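Local atomic coordinates of F420-dependent methylenetetrahydromethanopterin dehydrogenase (Methanopyrus kandleri, PDB entry 1QV9), a protein that catalyses the reversible, coenzyme F420-dependent interconversion of methenyl- and methylene-tetrahydromethanopterin in methanogenesis from carbon dioxide, working as a homohexamer built as a trimer of dimers. Residues 120-128 with 210-221; 68-76 with 94-105. One frame throughout, in Å; residues are numbered along the deposited sequence.

Interaction 1: residues 120-128 with 210-221; sequences KPDAMLGAR and AENVADVSVEGC
Arg128 grips the helical segment 210-221 through the carbonyl of Gly220, one of three kinds of polar contact that hold the two ends and the middle. Its NE lies 2.8 Å from Gly220 O in a nearly straight bond (168° at the hydrogen) that uses a lone pair of the carbonyl and lies in the guanidinium plane; NH1 adds a weak second bond to the same oxygen. The chain bends at chi2 (-73°), which brings the guanidinium beside the helix, with Cys221 O above one of its faces. Midway, Ser217 OG donates to Met124 O at 2.8 Å, tilted from the carbonyl plane. At the other end Lys120 and Glu211 run side by side in the same direction. Their salt bridge is long, 3.6 Å from Lys120 NZ to Glu211 OE1, and water 1 links the same two atoms, while water 2 donates to Lys120 O and Glu211 O.

The apolar contacts lie between these bonds. Ala123 CB points at the helix and meets Val213 CG1 and Ala214 CB, each at 3.9 Å, with Ala210 O a close packing neighbour. Pro121 CB rests against Ala210 CB at 3.8 Å.

Around this contact, Asp122 accepts from the backbone of Gly15 and Thr16, and Ser217 and Val213 also touch helix 227-257. An irregular loop following strand 115-119 of the parallel sheet is thus laid along helix 197-223, consistent with a junction between the alpha/beta domain and the helix bundle.

Interaction 2: residues 68-76 with 94-105; sequences IVYGGPNPA and AVIIGDAPGLKV
Strands 68-71 and 94-99 run parallel, their axes 4.7 Å apart at closest approach and 17° from exact alignment. The register Ile68-Ala94 to Gly71-Ile97 carries four backbone bonds, from Val95 N to Ile68 O through to Gly72 N to Ile97 O; the straightest, Ile97 N to Tyr70 O, is 2.8 Å long with 171° at the hydrogen. Val69 CG1 packs on Ile97 CG1 at 3.9 Å on the face covered by Phe161 of helix 153-169, whereas Tyr70 CB meets Ile96 CD1 on the face covered by helix 78-88. That helix connects the strands, making a beta-alpha-beta unit.

Farther along, Asp99 CG sits between its backbone N and carbonyl carbon (chi1 50°), from where OD2 accepts from Asn74 N at 2.7 Å, syn but tilted out of the carboxylate plane. Asn74 closes an Asx turn, its OD1 taking Ala76 N at 2.9 Å from above the carbonyl plane, while the amide lies against Pro101 CB. An alanine here would probably leave Ala76 N without its mate and Pro101 CB uncovered. Pro75 slides past Ile96 in the opposite direction, CG against CG2, with CD 3.6 Å from Gly102 CA and CB on Val105 CG2.

From the N terminus, interaction 2 comes first: the chain runs through strand 67-71 and leaves the sheet at 72-76, helix 78-88 follows, and the return at 94-105 closes this short crossover, with 17 residues between its segments. Helix 106-111 and strand 115-119 then lead to 120-128, where interaction 1 opens; 81 residues, 47 of them helical, pass before 210-221 closes it. The two loops follow in series, neither nesting nor crossing. Their centres lie about 16 Å apart, yet their edges touch: Asp122 O is 3.5 Å from Asp99 CB, and Lys120 CE packs on Leu103 CD1 at 3.7 Å. Interaction 2 joins neighbouring strands within the sheet; interaction 1 ties the loop after strand 115-119 to helix 197-223.

Interaction 1: residues 120-128 with 210-221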
loop_
_atom_site.group_PDB
_atom_site.type_symbol
_atom_site.label_atom_id
_atom_site.label_comp_id
_atom_site.label_asym_id
_atom_site.label_seq_id
_atom_site.Cartn_x
_atom_site.Cartn_y
_atom_site.Cartn_z
ATOM N N LYS A 120 -13.833 -25.080 -3.770
ATOM C CA LYS A 120 -13.007 -24.891 -4.967
ATOM C C LYS A 120 -11.847 -23.909 -4.788
ATOM O O LYS A 120 -10.770 -24.097 -5.321
ATOM C CB LYS A 120 -13.888 -24.531 -6.189
ATOM C CG LYS A 120 -14.955 -25.584 -6.420
ATOM C CD LYS A 120 -15.779 -25.370 -7.706
ATOM C CE LYS A 120 -14.994 -25.853 -8.909
ATOM N NZ LYS A 120 -15.780 -25.709 -10.174
ATOM N N PRO A 121 -12.048 -22.842 -3.999
ATOM C CA PRO A 121 -10.894 -21.942 -3.852
ATOM C C PRO A 121 -9.766 -22.456 -2.920
ATOM O O PRO A 121 -8.730 -21.777 -2.784
ATOM C CB PRO A 121 -11.483 -20.639 -3.313
ATOM C CG PRO A 121 -12.933 -20.923 -3.004
ATOM C CD PRO A 121 -13.331 -22.184 -3.700
ATOM N N ASP A 122 -9.952 -23.627 -2.305
ATOM C CA ASP A 122 -8.935 -24.200 -1.395
ATOM C C ASP A 122 -7.946 -24.901 -2.297
ATOM O O ASP A 122 -7.911 -26.136 -2.392
ATOM C CB ASP A 122 -9.615 -25.201 -0.456
ATOM C CG ASP A 122 -8.896 -25.361 0.856
ATOM O OD1 ASP A 122 -7.644 -25.307 0.842
ATOM O OD2 ASP A 122 -9.575 -25.574 1.899
ATOM N N ALA A 123 -7.112 -24.088 -2.920
ATOM C CA ALA A 123 -6.188 -24.547 -3.955
ATOM C C ALA A 123 -4.900 -25.235 -3.554
ATOM O O ALA A 123 -4.250 -24.860 -2.595
ATOM C CB ALA A 123 -5.845 -23.338 -4.832
HETATM N N MSE A 124 -4.530 -26.278 -4.287
HETATM C CA MSE A 124 -3.276 -26.979 -4.011
HETATM C C MSE A 124 -2.115 -25.995 -4.201
HETATM O O MSE A 124 -2.112 -25.173 -5.122
HETATM C CB MSE A 124 -3.112 -28.161 -4.970
HETATM C CG MSE A 124 -1.900 -29.026 -4.678
HETATM SE SE MSE A 124 -1.664 -30.348 -6.081
HETATM C CE MSE A 124 -0.363 -29.413 -7.154
ATOM N N LEU A 125 -1.125 -26.080 -3.322
ATOM C CA LEU A 125 0.013 -25.187 -3.394
ATOM C C LEU A 125 1.086 -25.635 -4.403
ATOM O O LEU A 125 0.968 -26.729 -4.995
ATOM C CB LEU A 125 0.597 -24.934 -2.013
ATOM C CG LEU A 125 0.870 -26.052 -1.030
ATOM C CD1 LEU A 125 1.817 -27.074 -1.601
ATOM C CD2 LEU A 125 1.432 -25.408 0.243
ATOM N N GLY A 126 2.109 -24.795 -4.593
ATOM C CA GLY A 126 3.167 -25.081 -5.585
ATOM C C GLY A 126 4.207 -26.017 -5.010
ATOM O O GLY A 126 5.361 -25.627 -4.772
ATOM N N ALA A 127 3.805 -27.276 -4.868
ATOM C CA ALA A 127 4.604 -28.286 -4.208
ATOM C C ALA A 127 5.782 -28.919 -4.951
ATOM O O ALA A 127 5.813 -30.138 -5.142
ATOM C CB ALA A 127 3.672 -29.380 -3.660
ATOM N N ARG A 128 6.720 -28.081 -5.373
ATOM C CA ARG A 128 7.956 -28.565 -5.993
ATOM C C ARG A 128 9.054 -28.301 -4.978
ATOM O O ARG A 128 9.129 -27.206 -4.398
ATOM C CB ARG A 128 8.271 -27.809 -7.272
ATOM C CG ARG A 128 7.432 -28.252 -8.460
ATOM C CD ARG A 128 7.899 -29.643 -8.945
ATOM N NE ARG A 128 7.408 -29.920 -10.294
ATOM C CZ ARG A 128 7.797 -30.974 -11.005
ATOM N NH1 ARG A 128 7.321 -31.164 -12.231
ATOM N NH2 ARG A 128 8.662 -31.831 -10.481
ATOM N N ALA A 210 -8.108 -17.394 -6.226
ATOM C CA ALA A 210 -7.741 -18.554 -5.449
ATOM C C ALA A 210 -8.103 -19.838 -6.196
ATOM O O ALA A 210 -7.312 -20.756 -6.220
ATOM C CB ALA A 210 -8.445 -18.504 -4.049
ATOM N N GLU A 211 -9.302 -19.906 -6.781
ATOM C CA GLU A 211 -9.662 -21.118 -7.517
ATOM C C GLU A 211 -8.690 -21.312 -8.691
ATOM O O GLU A 211 -8.240 -22.448 -8.963
ATOM C CB GLU A 211 -11.113 -21.017 -8.016
ATOM C CG GLU A 211 -11.550 -22.269 -8.786
ATOM C CD GLU A 211 -13.001 -22.221 -9.220
ATOM O OE1 GLU A 211 -13.401 -23.055 -10.071
ATOM O OE2 GLU A 211 -13.735 -21.361 -8.710
ATOM N N ASN A 212 -8.317 -20.215 -9.352
ATOM C CA ASN A 212 -7.394 -20.297 -10.511
ATOM C C ASN A 212 -5.971 -20.718 -10.156
ATOM O O ASN A 212 -5.219 -21.228 -10.990
ATOM C CB ASN A 212 -7.354 -18.972 -11.273
ATOM C CG ASN A 212 -8.733 -18.561 -11.859
ATOM O OD1 ASN A 212 -9.592 -19.402 -12.147
ATOM N ND2 ASN A 212 -8.919 -17.271 -12.038
ATOM N N VAL A 213 -5.557 -20.506 -8.903
ATOM C CA VAL A 213 -4.231 -20.906 -8.469
ATOM C C VAL A 213 -4.044 -22.416 -8.623
ATOM O O VAL A 213 -2.950 -22.875 -8.966
ATOM C CB VAL A 213 -4.050 -20.506 -6.967
ATOM C CG1 VAL A 213 -2.895 -21.255 -6.327
ATOM C CG2 VAL A 213 -3.796 -19.013 -6.914
ATOM N N ALA A 214 -5.100 -23.185 -8.391
ATOM C CA ALA A 214 -4.966 -24.637 -8.479
ATOM C C ALA A 214 -4.485 -25.107 -9.841
ATOM O O ALA A 214 -3.633 -26.005 -9.926
ATOM C CB ALA A 214 -6.273 -25.303 -8.125
ATOM N N ASP A 215 -5.014 -24.513 -10.902
ATOM C CA ASP A 215 -4.599 -24.933 -12.239
ATOM C C ASP A 215 -3.130 -24.646 -12.471
ATOM O O ASP A 215 -2.441 -25.416 -13.159
ATOM C CB ASP A 215 -5.433 -24.240 -13.317
ATOM C CG ASP A 215 -6.869 -24.748 -13.368
ATOM O OD1 ASP A 215 -7.604 -24.334 -14.291
ATOM O OD2 ASP A 215 -7.269 -25.556 -12.495
ATOM N N VAL A 216 -2.631 -23.544 -11.906
ATOM C CA VAL A 216 -1.220 -23.197 -12.075
ATOM C C VAL A 216 -0.327 -24.165 -11.301
ATOM O O VAL A 216 0.705 -24.626 -11.802
ATOM C CB VAL A 216 -0.922 -21.703 -11.647
ATOM C CG1 VAL A 216 0.601 -21.396 -11.790
ATOM C CG2 VAL A 216 -1.802 -20.769 -12.492
ATOM N N SER A 217 -0.689 -24.450 -10.053
ATOM C CA SER A 217 0.048 -25.396 -9.251
ATOM C C SER A 217 0.077 -26.783 -9.924
ATOM O O SER A 217 1.110 -27.434 -9.941
ATOM C CB SER A 217 -0.592 -25.517 -7.863
ATOM O OG SER A 217 -0.416 -24.284 -7.157
ATOM N N VAL A 218 -1.069 -27.200 -10.447
ATOM C CA VAL A 218 -1.173 -28.512 -11.104
ATOM C C VAL A 218 -0.253 -28.511 -12.328
ATOM O O VAL A 218 0.472 -29.482 -12.554
ATOM C CB VAL A 218 -2.642 -28.821 -11.496
ATOM C CG1 VAL A 218 -2.700 -30.025 -12.479
ATOM C CG2 VAL A 218 -3.455 -29.151 -10.244
ATOM N N GLU A 219 -0.248 -27.424 -13.102
ATOM C CA GLU A 219 0.636 -27.385 -14.271
ATOM C C GLU A 219 2.106 -27.492 -13.856
ATOM O O GLU A 219 2.897 -28.223 -14.455
ATOM C CB GLU A 219 0.438 -26.101 -15.068
ATOM C CG GLU A 219 1.402 -25.960 -16.253
ATOM C CD GLU A 219 1.305 -24.600 -16.922
ATOM O OE1 GLU A 219 0.214 -24.027 -16.907
ATOM O OE2 GLU A 219 2.314 -24.118 -17.469
ATOM N N GLY A 220 2.500 -26.763 -12.809
ATOM C CA GLY A 220 3.881 -26.807 -12.410
ATOM C C GLY A 220 4.336 -28.063 -11.683
ATOM O O GLY A 220 5.518 -28.385 -11.715
ATOM N N CYS A 221 3.415 -28.748 -11.018
ATOM C CA CYS A 221 3.724 -29.967 -10.264
ATOM C C CYS A 221 3.569 -31.274 -11.034
ATOM O O CYS A 221 4.301 -32.233 -10.767
ATOM C CB CYS A 221 2.812 -30.091 -9.050
ATOM S SG CYS A 221 3.215 -28.886 -7.738
HETATM O O HOH W 1 -16.102 -22.770 -10.222
HETATM O O HOH W 2 -9.737 -24.888 -8.203
#

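Interaction 2: residues 68-76 with 94-105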
loop_
_atom_site.group_PDB
_atom_site.type_symbol
_atom_site.label_atom_id
_atom_site.label_comp_id
_atom_site.label_asym_id
_atom_site.label_seq_id
_atom_site.Cartn_x
_atom_site.Cartn_y
_atom_site.Cartn_z
ATOM N N ILE A 68 -18.795 -38.084 11.948
ATOM C CA ILE A 68 -17.341 -38.084 11.714
ATOM C C ILE A 68 -17.066 -37.263 10.461
ATOM O O ILE A 68 -17.829 -37.328 9.500
ATOM C CB ILE A 68 -16.834 -39.505 11.527
ATOM C CG1 ILE A 68 -17.077 -40.276 12.824
ATOM C CG2 ILE A 68 -15.325 -39.508 11.203
ATOM C CD1 ILE A 68 -16.686 -41.734 12.814
ATOM N N VAL A 69 -15.994 -36.470 10.481
ATOM C CA VAL A 69 -15.637 -35.638 9.348
ATOM C C VAL A 69 -14.247 -36.011 8.905
ATOM O O VAL A 69 -13.353 -36.183 9.725
ATOM C CB VAL A 69 -15.652 -34.113 9.719
ATOM C CG1 VAL A 69 -15.340 -33.278 8.482
ATOM C CG2 VAL A 69 -16.990 -33.727 10.334
ATOM N N TYR A 70 -14.063 -36.219 7.610
ATOM C CA TYR A 70 -12.722 -36.490 7.078
ATOM C C TYR A 70 -12.408 -35.294 6.190
ATOM O O TYR A 70 -13.196 -34.953 5.307
ATOM C CB TYR A 70 -12.702 -37.761 6.244
ATOM C CG TYR A 70 -11.397 -37.953 5.501
ATOM C CD1 TYR A 70 -11.181 -37.386 4.235
ATOM C CD2 TYR A 70 -10.336 -38.640 6.112
ATOM C CE1 TYR A 70 -9.931 -37.485 3.589
ATOM C CE2 TYR A 70 -9.089 -38.745 5.465
ATOM C CZ TYR A 70 -8.897 -38.173 4.222
ATOM O OH TYR A 70 -7.678 -38.341 3.565
ATOM N N GLY A 71 -11.271 -34.644 6.428
ATOM C CA GLY A 71 -10.903 -33.481 5.623
ATOM C C GLY A 71 -9.477 -33.607 5.087
ATOM O O GLY A 71 -8.572 -34.051 5.808
ATOM N N GLY A 72 -9.281 -33.223 3.831
ATOM C CA GLY A 72 -7.962 -33.259 3.241
ATOM C C GLY A 72 -8.103 -33.110 1.748
ATOM O O GLY A 72 -9.237 -33.144 1.227
ATOM N N PRO A 73 -6.986 -32.927 1.033
ATOM C CA PRO A 73 -7.059 -32.764 -0.409
ATOM C C PRO A 73 -7.587 -33.981 -1.165
ATOM O O PRO A 73 -7.509 -35.130 -0.693
ATOM C CB PRO A 73 -5.606 -32.496 -0.809
ATOM C CG PRO A 73 -4.952 -32.002 0.463
ATOM C CD PRO A 73 -5.599 -32.824 1.516
ATOM N N ASN A 74 -8.142 -33.663 -2.330
ATOM C CA ASN A 74 -8.619 -34.632 -3.321
ATOM C C ASN A 74 -9.321 -35.927 -2.915
ATOM O O ASN A 74 -8.723 -36.978 -2.851
ATOM C CB ASN A 74 -7.447 -34.978 -4.236
ATOM C CG ASN A 74 -7.896 -35.630 -5.525
ATOM O OD1 ASN A 74 -9.090 -35.908 -5.722
ATOM N ND2 ASN A 74 -6.949 -35.867 -6.416
ATOM N N PRO A 75 -10.616 -35.851 -2.639
ATOM C CA PRO A 75 -11.405 -37.021 -2.259
ATOM C C PRO A 75 -11.315 -38.167 -3.282
ATOM O O PRO A 75 -11.643 -39.293 -2.964
ATOM C CB PRO A 75 -12.824 -36.460 -2.191
ATOM C CG PRO A 75 -12.586 -35.048 -1.714
ATOM C CD PRO A 75 -11.375 -34.596 -2.439
ATOM N N ALA A 76 -10.862 -37.861 -4.500
ATOM C CA ALA A 76 -10.771 -38.894 -5.542
ATOM C C ALA A 76 -9.445 -39.649 -5.577
ATOM O O ALA A 76 -9.336 -40.675 -6.250
ATOM C CB ALA A 76 -11.056 -38.281 -6.913
ATOM N N ALA A 94 -21.200 -39.442 8.105
ATOM C CA ALA A 94 -19.899 -38.828 7.809
ATOM C C ALA A 94 -19.966 -37.783 6.703
ATOM O O ALA A 94 -20.804 -37.869 5.788
ATOM C CB ALA A 94 -18.905 -39.935 7.418
ATOM N N VAL A 95 -19.026 -36.841 6.761
ATOM C CA VAL A 95 -18.927 -35.744 5.812
ATOM C C VAL A 95 -17.492 -35.652 5.347
ATOM O O VAL A 95 -16.567 -35.787 6.163
ATOM C CB VAL A 95 -19.282 -34.384 6.491
ATOM C CG1 VAL A 95 -19.113 -33.208 5.481
ATOM C CG2 VAL A 95 -20.716 -34.436 7.038
ATOM N N ILE A 96 -17.308 -35.461 4.048
ATOM C CA ILE A 96 -15.992 -35.318 3.454
ATOM C C ILE A 96 -15.752 -33.846 3.121
ATOM O O ILE A 96 -16.556 -33.230 2.414
ATOM C CB ILE A 96 -15.903 -36.135 2.113
ATOM C CG1 ILE A 96 -16.234 -37.615 2.348
ATOM C CG2 ILE A 96 -14.517 -36.036 1.499
ATOM C CD1 ILE A 96 -15.374 -38.303 3.379
ATOM N N ILE A 97 -14.651 -33.282 3.613
ATOM C CA ILE A 97 -14.285 -31.905 3.274
ATOM C C ILE A 97 -13.160 -32.059 2.283
ATOM O O ILE A 97 -12.185 -32.753 2.566
ATOM C CB ILE A 97 -13.782 -31.120 4.542
ATOM C CG1 ILE A 97 -14.944 -30.819 5.518
ATOM C CG2 ILE A 97 -13.017 -29.880 4.101
ATOM C CD1 ILE A 97 -16.312 -30.698 4.940
ATOM N N GLY A 98 -13.306 -31.435 1.114
ATOM C CA GLY A 98 -12.305 -31.517 0.065
ATOM C C GLY A 98 -12.215 -30.279 -0.799
ATOM O O GLY A 98 -12.800 -29.267 -0.473
ATOM N N ASP A 99 -11.476 -30.403 -1.898
ATOM C CA ASP A 99 -11.241 -29.332 -2.860
ATOM C C ASP A 99 -11.905 -29.674 -4.198
ATOM O O ASP A 99 -12.662 -30.644 -4.293
ATOM C CB ASP A 99 -9.724 -29.029 -3.018
ATOM C CG ASP A 99 -8.868 -30.262 -3.268
ATOM O OD1 ASP A 99 -7.658 -30.084 -3.549
ATOM O OD2 ASP A 99 -9.385 -31.379 -3.196
ATOM N N ALA A 100 -11.629 -28.877 -5.226
ATOM C CA ALA A 100 -12.301 -29.080 -6.527
ATOM C C ALA A 100 -12.150 -30.468 -7.144
ATOM O O ALA A 100 -13.090 -30.964 -7.765
ATOM C CB ALA A 100 -11.856 -28.017 -7.512
ATOM N N PRO A 101 -10.980 -31.100 -7.002
ATOM C CA PRO A 101 -10.799 -32.445 -7.574
ATOM C C PRO A 101 -11.829 -33.460 -7.044
ATOM O O PRO A 101 -12.078 -34.485 -7.666
ATOM C CB PRO A 101 -9.373 -32.790 -7.164
ATOM C CG PRO A 101 -8.697 -31.446 -7.180
ATOM C CD PRO A 101 -9.694 -30.569 -6.508
ATOM N N GLY A 102 -12.413 -33.194 -5.881
ATOM C CA GLY A 102 -13.429 -34.071 -5.340
ATOM C C GLY A 102 -14.697 -34.104 -6.198
ATOM O O GLY A 102 -15.494 -35.037 -6.043
ATOM N N LEU A 103 -14.905 -33.108 -7.070
ATOM C CA LEU A 103 -16.109 -33.093 -7.922
ATOM C C LEU A 103 -16.224 -34.367 -8.732
ATOM O O LEU A 103 -17.331 -34.810 -9.051
ATOM C CB LEU A 103 -16.094 -31.894 -8.868
ATOM C CG LEU A 103 -16.407 -30.589 -8.142
ATOM C CD1 LEU A 103 -16.050 -29.406 -9.051
ATOM C CD2 LEU A 103 -17.872 -30.560 -7.733
ATOM N N LYS A 104 -15.078 -34.931 -9.079
ATOM C CA LYS A 104 -15.027 -36.182 -9.845
ATOM C C LYS A 104 -15.735 -37.352 -9.153
ATOM O O LYS A 104 -16.208 -38.279 -9.823
ATOM C CB LYS A 104 -13.570 -36.575 -10.092
ATOM C CG LYS A 104 -12.831 -35.664 -11.064
ATOM C CD LYS A 104 -11.342 -35.963 -11.103
ATOM C CE LYS A 104 -10.647 -35.414 -9.852
ATOM N NZ LYS A 104 -9.277 -35.921 -9.701
ATOM N N VAL A 105 -15.808 -37.342 -7.824
ATOM C CA VAL A 105 -16.445 -38.445 -7.110
ATOM C C VAL A 105 -17.697 -38.057 -6.331
ATOM O O VAL A 105 -18.101 -38.711 -5.377
ATOM C CB VAL A 105 -15.422 -39.181 -6.189
ATOM C CG1 VAL A 105 -14.378 -39.865 -7.042
ATOM C CG2 VAL A 105 -14.713 -38.184 -5.244
#